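Long-range contact in separin (Saccharomyces cerevisiae, PDB 5U1T), which cleaves the MCD1/SCC1 subunit of cohesin at the onset of anaphase, allowing the chromosomes to segregate, and is held inactive by securin for most of the cell cycle: residues A[1074-1078]-A[1386-1390]. Sequence-based numbering, arbitrary orientation.
Sequences DLPRH and PSYVC
The N-terminal part of helix 1075-1088 meets the N-terminal end of helix 1388-1397, their backbones nearest at R1077 and S1387, whose CA atoms are 5.8 Å apart. D1074 CG lies anti to the backbone N (chi1 -166°), carrying the carboxylate to the second helix. There D1074 OD1 accepts a hydrogen bond from Y1388 N at 3.0 Å, nearly straight at 162°. R1077 grips the same oxygen side-on with NE and NH2, OD1 lying near the guanidinium plane. The salt bridge from R1077 NE to D1074 OD1 measures 3.0 Å and uses the anti lone pair; Y1388 N comes from the syn side, tilted out of the carboxylate plane. Three donors thus grip one buried oxygen. With an alanine in place of D1074, Y1388 N would probably lose this acceptor, and R1077 NE and NH2 theirs, leaving the guanidinium freer to turn. NH2 of R1077 lies above the rim of one face of the Y1388 ring, but R1077 CZ is 5.3 Å from the ring centroid, too far for more than weak cation-pi attraction. The R1077 chain runs past the P1386 carbonyl, with CD 3.5 Å from P1386 O. V1389 CG2 sits over one face of the H1078 imidazole, toward the rim, in a CH-pi contact 4.1 Å from the ring centroid, while V1389 CG1 meets H1078 CE1. H1078 NE2 is hydrogen-bonded to E1114 of helix 1111-1127, which also packs on D1074 and V1389. S1387 is the N-cap of helix 1388-1397, its OG accepting from C1390 N at 3.2 Å. A carboxylate bound to a first-turn backbone N-H, beside this N-cap, is characteristic of anion binding at a helix N-terminus. Here it ties helix 1075-1088 to the start of the helix that follows strand 1382-1385, parallel to strand 1353-1362 in a mixed sheet.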
loop_
_atom_site.group_PDB
_atom_site.type_symbol
_atom_site.label_atom_id
_atom_site.label_comp_id
_atom_site.label_asym_id
_atom_site.label_seq_id
_atom_site.Cartn_x
_atom_site.Cartn_y
_atom_site.Cartn_z
ATOM N N ASP A 1074 20.448 -35.066 6.782
ATOM C CA ASP A 1074 19.722 -34.916 8.034
ATOM C C ASP A 1074 19.222 -33.472 8.253
ATOM O O ASP A 1074 18.185 -33.256 8.887
ATOM C CB ASP A 1074 20.604 -35.337 9.202
ATOM C CG ASP A 1074 19.818 -35.521 10.477
ATOM O OD1 ASP A 1074 18.763 -36.191 10.418
ATOM O OD2 ASP A 1074 20.252 -35.000 11.529
ATOM N N LEU A 1075 19.980 -32.502 7.738
ATOM C CA LEU A 1075 19.594 -31.092 7.746
ATOM C C LEU A 1075 18.123 -30.867 7.374
ATOM O O LEU A 1075 17.373 -30.314 8.173
ATOM C CB LEU A 1075 20.493 -30.285 6.809
ATOM C CG LEU A 1075 21.441 -29.306 7.491
ATOM C CD1 LEU A 1075 21.800 -28.177 6.534
ATOM C CD2 LEU A 1075 20.850 -28.757 8.783
ATOM N N PRO A 1076 17.685 -31.327 6.185
ATOM C CA PRO A 1076 16.294 -31.029 5.837
ATOM C C PRO A 1076 15.283 -31.782 6.689
ATOM O O PRO A 1076 14.099 -31.513 6.568
ATOM C CB PRO A 1076 16.185 -31.496 4.389
ATOM C CG PRO A 1076 17.577 -31.871 3.980
ATOM C CD PRO A 1076 18.280 -32.246 5.207
ATOM N N ARG A 1077 15.729 -32.747 7.483
ATOM C CA ARG A 1077 14.828 -33.419 8.408
ATOM C C ARG A 1077 14.669 -32.585 9.680
ATOM O O ARG A 1077 13.597 -32.523 10.272
ATOM C CB ARG A 1077 15.344 -34.825 8.748
ATOM C CG ARG A 1077 15.156 -35.840 7.629
ATOM C CD ARG A 1077 15.450 -37.249 8.084
ATOM N NE ARG A 1077 16.847 -37.460 8.456
ATOM C CZ ARG A 1077 17.681 -38.271 7.803
ATOM N NH1 ARG A 1077 17.262 -38.933 6.726
ATOM N NH2 ARG A 1077 18.934 -38.417 8.223
ATOM N N HIS A 1078 15.759 -31.932 10.064
ATOM C CA HIS A 1078 15.873 -31.196 11.303
ATOM C C HIS A 1078 15.329 -29.746 11.213
ATOM O O HIS A 1078 14.601 -29.292 12.104
ATOM C CB HIS A 1078 17.345 -31.203 11.723
ATOM C CG HIS A 1078 17.659 -30.303 12.875
ATOM N ND1 HIS A 1078 17.202 -30.546 14.151
ATOM C CD2 HIS A 1078 18.396 -29.171 12.943
ATOM C CE1 HIS A 1078 17.639 -29.593 14.958
ATOM N NE2 HIS A 1078 18.371 -28.751 14.251
ATOM N N PRO A 1386 12.437 -38.810 14.090
ATOM C CA PRO A 1386 12.382 -37.984 12.874
ATOM C C PRO A 1386 13.745 -37.499 12.352
ATOM O O PRO A 1386 13.795 -37.074 11.199
ATOM C CB PRO A 1386 11.507 -36.800 13.304
ATOM C CG PRO A 1386 11.662 -36.717 14.784
ATOM C CD PRO A 1386 11.888 -38.114 15.271
ATOM N N SER A 1387 14.816 -37.586 13.142
ATOM C CA SER A 1387 16.146 -37.160 12.683
ATOM C C SER A 1387 17.298 -37.562 13.624
ATOM O O SER A 1387 17.066 -37.880 14.784
ATOM C CB SER A 1387 16.159 -35.643 12.507
ATOM O OG SER A 1387 16.067 -35.008 13.769
ATOM N N TYR A 1388 18.540 -37.506 13.148
ATOM C CA TYR A 1388 19.698 -37.791 14.010
ATOM C C TYR A 1388 19.804 -36.826 15.183
ATOM O O TYR A 1388 20.261 -37.203 16.277
ATOM C CB TYR A 1388 21.021 -37.731 13.235
ATOM C CG TYR A 1388 21.217 -38.797 12.191
ATOM C CD1 TYR A 1388 20.551 -40.010 12.274
ATOM C CD2 TYR A 1388 22.069 -38.585 11.114
ATOM C CE1 TYR A 1388 20.722 -40.985 11.317
ATOM C CE2 TYR A 1388 22.247 -39.552 10.149
ATOM C CZ TYR A 1388 21.570 -40.754 10.255
ATOM O OH TYR A 1388 21.737 -41.733 9.299
ATOM N N VAL A 1389 19.413 -35.575 14.946
ATOM C CA VAL A 1389 19.537 -34.545 15.967
ATOM C C VAL A 1389 18.534 -34.795 17.088
ATOM O O VAL A 1389 18.836 -34.565 18.260
ATOM C CB VAL A 1389 19.343 -33.119 15.386
ATOM C CG1 VAL A 1389 19.381 -32.077 16.507
ATOM C CG2 VAL A 1389 20.414 -32.809 14.333
ATOM N N CYS A 1390 17.355 -35.292 16.733
ATOM C CA CYS A 1390 16.351 -35.600 17.743
ATOM C C CYS A 1390 16.735 -36.850 18.564
ATOM O O CYS A 1390 16.635 -36.865 19.805
ATOM C CB CYS A 1390 14.978 -35.799 17.094
ATOM S SG CYS A 1390 13.713 -36.300 18.286
#